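Local structure of alkaline serine protease (Pseudoalteromonas sp., 1Y9Z) at residues T127-G132 against A371-S376; A155-A160 against N366-A371. The protein probably hydrolyses peptide bonds as a cold-adapted serine protease of the subtilisin family, using a serine nucleophile that phenylmethanesulfonyl inhibitors modify. All coordinates share one frame; numbering follows the deposited sequence.

Contact 1 of 2, residues T127-G132 against A371-S376; sequences TMSLGG and ATPHVS. With PMS (phenylmethanesulfonic acid), chain H.
T127 and S129 face the helix that carries S376 and T372: the end of strand 125-128 and the loop after it run past one side of helix 368-385, with T127 CA 6.1 Å from S376 CA. This is part of the core of the subtilisin-like alpha/beta fold, where the helix that carries the inhibitor-bonded serine near its start packs on the parallel strands of the central sheet. The two hydroxyls, T127 OG1 and S376 OG, are hydrogen-bonded at 2.8 Å, and either could be the donor. T127 OG1 stands anti to its own backbone N (chi1 -171°), which turns it toward the S376 side chain. The two residues are pressed tightly together behind this bond, with T127 CB only 3.5 Å from S376 CB. T372, one turn earlier in the helix, lays its methyl against the same hydroxyl, CG2 to T127 OG1 measuring 3.4 Å, while its own OG1 turns back to the carbonyl of T368. S129 OG rests 3.5 Å from T372 CB and 3.6 Å from P373 CD, at the kink in the helix. P373 has no N-H to give to the preceding turn, and S129 OG supplies a hydrogen bond to the carbonyl of S369 there, tying the loop to the residue that bears the inhibitor. Strand 152-156 also borders the helix here, I154 touching both T372 and S376, and V69 of helix 65-74 lies against P373. Beyond the helix contact, S129 sits at the centre of an inverse gamma turn, and the extended backbone that follows forms a wall of what in subtilisins is the S1 pocket. The phenyl ring of phenylmethanesulfonic acid lies along that wall, its C6 3.2 Å from S129 O and its C4 3.7 Å from L130 CB.

Contact 2 of 2, residues A155-A160 against N366-A371; sequences AAAGNA and NGTSMA. With PMS (phenylmethanesulfonic acid), chain H.
N159 and G158 meet T368 at the start of helix 368-385, mainly through hydrogen bonds. N159 OD1 accepts a hydrogen bond from the T368 backbone N at 2.8 Å, nearly straight (169° at the hydrogen), just after the N-cap residue G367. G158 N donates to T368 OG1 at 3.0 Å, more bent at 141°. The T368 hydroxyl has one proton for two acceptors, N159 OD1 and the inhibitor's O1S, each 2.9 Å from OG1. T368 OG1 lies between its own backbone N and carbonyl carbon (chi1 51°), which puts it within reach of all three partners. N159 ND2 adds a weak bond to O1S at 3.0 Å, giving the amide group one hold on the helix and another on the inhibitor. Packing adds less: the A156 methyl (CB) sits 3.4 Å from T368 OG1. The covalent link is S369 OG to the inhibitor sulfur, 1.6 Å. An alanine in place of N159 would probably leave T368 N without its carbonyl partner and O1S without an amide donor. The bonded serine and the amide beside a sulfonyl oxygen fit a subtilisin nucleophile and oxyanion hole, in which N159 would probably help steady the negative oxygen of a tetrahedral intermediate.

Contacts 1 and 2 lie side by side, their centres about 7 Å apart, and meet in A371: the first turn of helix 368-385 belongs to contact 2 and the next to contact 1. The partner strands, 125-128 and 152-156, are parallel neighbours in one sheet, joined by a backbone bond between A156 N and M128 O. Along the chain the order is 127-132, 155-160, 366-371, 371-376, so both segments that start on strands come long before the helix, with strands 174-180 and 196-201 and probably the insert beta barrel domain intervening in sequence. The fold thus brings distant parts of the sequence together around one inhibitor, contact 1 lining its phenyl ring and contact 2 holding its sulfonyl end.

Contact 1 of 2, residues T127-G132 against A371-S376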
# COMPACT_ATOMS: atom_id res chain seq x y z
N THR A 127 12.69 1.27 -8.66
CA THR A 127 11.37 0.76 -8.32
C THR A 127 10.30 1.43 -9.18
O THR A 127 10.25 2.66 -9.31
CB THR A 127 11.12 0.95 -6.80
OG1 THR A 127 9.92 0.27 -6.41
CG2 THR A 127 11.02 2.43 -6.44
N MET A 128 9.46 0.60 -9.78
CA MET A 128 8.43 1.08 -10.69
C MET A 128 7.03 0.57 -10.37
O MET A 128 6.66 -0.54 -10.74
CB MET A 128 8.82 0.68 -12.12
CG MET A 128 10.20 1.20 -12.51
SD MET A 128 10.94 0.49 -14.00
CE MET A 128 11.58 -1.05 -13.36
N SER A 129 6.27 1.39 -9.66
CA SER A 129 4.90 1.04 -9.30
C SER A 129 4.03 1.52 -10.45
O SER A 129 3.20 2.42 -10.30
CB SER A 129 4.49 1.72 -7.99
OG SER A 129 5.12 1.10 -6.89
N LEU A 130 4.24 0.91 -11.61
CA LEU A 130 3.53 1.26 -12.83
C LEU A 130 3.58 0.07 -13.77
O LEU A 130 4.39 -0.84 -13.60
CB LEU A 130 4.18 2.48 -13.48
CG LEU A 130 5.67 2.38 -13.82
CD1 LEU A 130 5.84 1.71 -15.18
CD2 LEU A 130 6.29 3.76 -13.86
N GLY A 131 2.71 0.08 -14.78
CA GLY A 131 2.69 -1.01 -15.73
C GLY A 131 1.82 -0.75 -16.93
O GLY A 131 0.87 0.04 -16.88
N GLY A 132 2.16 -1.42 -18.03
CA GLY A 132 1.41 -1.30 -19.27
C GLY A 132 1.25 -2.70 -19.83
O GLY A 132 1.96 -3.62 -19.44
N ALA A 371 2.56 -2.64 -2.71
CA ALA A 371 3.38 -3.77 -2.29
C ALA A 371 4.81 -3.58 -2.82
O ALA A 371 5.79 -3.88 -2.14
CB ALA A 371 2.79 -5.07 -2.84
N THR A 372 4.90 -3.05 -4.04
CA THR A 372 6.19 -2.83 -4.69
C THR A 372 7.21 -2.06 -3.84
O THR A 372 8.33 -2.52 -3.67
CB THR A 372 5.98 -2.16 -6.06
OG1 THR A 372 5.23 -3.05 -6.90
CG2 THR A 372 7.31 -1.86 -6.74
N PRO A 373 6.84 -0.88 -3.30
CA PRO A 373 7.81 -0.14 -2.48
C PRO A 373 8.22 -0.87 -1.20
O PRO A 373 9.30 -0.60 -0.66
CB PRO A 373 7.09 1.20 -2.21
CG PRO A 373 5.64 0.85 -2.33
CD PRO A 373 5.62 -0.08 -3.51
N HIS A 374 7.38 -1.77 -0.71
CA HIS A 374 7.76 -2.54 0.47
C HIS A 374 8.92 -3.44 0.05
O HIS A 374 9.91 -3.58 0.75
CB HIS A 374 6.61 -3.42 0.98
CG HIS A 374 5.58 -2.68 1.79
ND1 HIS A 374 4.47 -2.10 1.22
CD2 HIS A 374 5.49 -2.45 3.12
CE1 HIS A 374 3.73 -1.54 2.17
NE2 HIS A 374 4.34 -1.74 3.33
N VAL A 375 8.78 -4.04 -1.13
CA VAL A 375 9.80 -4.94 -1.66
C VAL A 375 11.09 -4.22 -2.05
O VAL A 375 12.18 -4.66 -1.68
CB VAL A 375 9.25 -5.74 -2.87
CG1 VAL A 375 10.36 -6.56 -3.51
CG2 VAL A 375 8.12 -6.66 -2.42
N SER A 376 10.97 -3.11 -2.77
CA SER A 376 12.16 -2.38 -3.18
C SER A 376 12.81 -1.68 -1.99
O SER A 376 14.03 -1.53 -1.94
CB SER A 376 11.82 -1.37 -4.29
OG SER A 376 10.85 -0.43 -3.86
C PMS H . -0.93 1.10 -10.53
S PMS H . 0.27 -0.06 -9.82
C1 PMS H . -0.37 1.91 -11.73
C2 PMS H . -0.54 1.37 -13.05
C3 PMS H . -0.04 2.09 -14.18
C4 PMS H . 0.62 3.36 -13.94
C5 PMS H . 0.79 3.90 -12.64
C6 PMS H . 0.31 3.21 -11.48
O2S PMS H . 1.07 -0.59 -10.91
O1S PMS H . -0.43 -1.13 -9.15

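Contact 2 of 2, residues A155-A160 against N366-A371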
# COMPACT_ATOMS: atom_id res chain seq x y z
N ALA A 155 9.05 -4.06 -10.00
CA ALA A 155 7.83 -3.42 -10.48
C ALA A 155 6.55 -4.14 -10.07
O ALA A 155 6.57 -5.32 -9.71
CB ALA A 155 7.89 -3.29 -12.00
N ALA A 156 5.44 -3.42 -10.16
CA ALA A 156 4.12 -3.92 -9.78
C ALA A 156 3.48 -4.86 -10.81
O ALA A 156 3.49 -4.59 -12.01
CB ALA A 156 3.18 -2.75 -9.51
N ALA A 157 2.91 -5.95 -10.32
CA ALA A 157 2.27 -6.93 -11.19
C ALA A 157 0.98 -6.42 -11.84
O ALA A 157 0.58 -6.91 -12.89
CB ALA A 157 1.98 -8.21 -10.42
N GLY A 158 0.34 -5.43 -11.23
CA GLY A 158 -0.89 -4.89 -11.78
C GLY A 158 -2.12 -5.26 -10.97
O GLY A 158 -2.13 -6.29 -10.29
N ASN A 159 -3.17 -4.45 -11.07
CA ASN A 159 -4.40 -4.68 -10.31
C ASN A 159 -5.63 -5.05 -11.13
O ASN A 159 -6.75 -4.86 -10.67
CB ASN A 159 -4.74 -3.44 -9.48
CG ASN A 159 -3.53 -2.87 -8.77
OD1 ASN A 159 -2.73 -3.60 -8.19
ND2 ASN A 159 -3.40 -1.55 -8.80
N ALA A 160 -5.43 -5.60 -12.33
CA ALA A 160 -6.55 -5.96 -13.19
C ALA A 160 -7.34 -7.20 -12.78
O ALA A 160 -8.37 -7.52 -13.38
CB ALA A 160 -6.06 -6.11 -14.63
N ASN A 366 -4.74 0.91 -1.84
CA ASN A 366 -4.69 -0.52 -2.15
C ASN A 366 -3.97 -0.65 -3.49
O ASN A 366 -4.11 0.21 -4.36
CB ASN A 366 -6.08 -1.11 -2.39
CG ASN A 366 -7.02 -0.94 -1.22
OD1 ASN A 366 -8.24 -0.95 -1.41
ND2 ASN A 366 -6.48 -0.81 -0.02
N GLY A 367 -3.21 -1.73 -3.67
CA GLY A 367 -2.56 -1.93 -4.95
C GLY A 367 -1.23 -2.64 -4.95
O GLY A 367 -0.52 -2.67 -3.95
N THR A 368 -0.90 -3.26 -6.09
CA THR A 368 0.38 -3.93 -6.22
C THR A 368 1.43 -2.82 -6.22
O THR A 368 2.60 -3.06 -5.95
CB THR A 368 0.48 -4.76 -7.52
OG1 THR A 368 0.10 -3.96 -8.65
CG2 THR A 368 -0.42 -5.98 -7.44
N SER A 369 0.99 -1.59 -6.50
CA SER A 369 1.88 -0.43 -6.52
C SER A 369 2.28 -0.06 -5.10
O SER A 369 3.24 0.68 -4.90
CB SER A 369 1.12 0.54 -7.36
OG SER A 369 1.17 0.59 -8.70
N MET A 370 1.54 -0.57 -4.11
CA MET A 370 1.82 -0.32 -2.70
C MET A 370 2.73 -1.43 -2.17
O MET A 370 3.56 -1.21 -1.29
CB MET A 370 0.52 -0.29 -1.88
CG MET A 370 -0.24 1.04 -1.91
SD MET A 370 -0.77 1.62 -3.54
CE MET A 370 0.56 2.73 -3.95
N ALA A 371 2.56 -2.64 -2.71
CA ALA A 371 3.38 -3.77 -2.29
C ALA A 371 4.81 -3.58 -2.82
O ALA A 371 5.79 -3.88 -2.14
CB ALA A 371 2.79 -5.07 -2.84
C PMS H . -0.93 1.10 -10.53
S PMS H . 0.27 -0.06 -9.82
C1 PMS H . -0.37 1.91 -11.73
C2 PMS H . -0.54 1.37 -13.05
C3 PMS H . -0.04 2.09 -14.18
C4 PMS H . 0.62 3.36 -13.94
C5 PMS H . 0.79 3.90 -12.64
C6 PMS H . 0.31 3.21 -11.48
O2S PMS H . 1.07 -0.59 -10.91
O1S PMS H . -0.43 -1.13 -9.15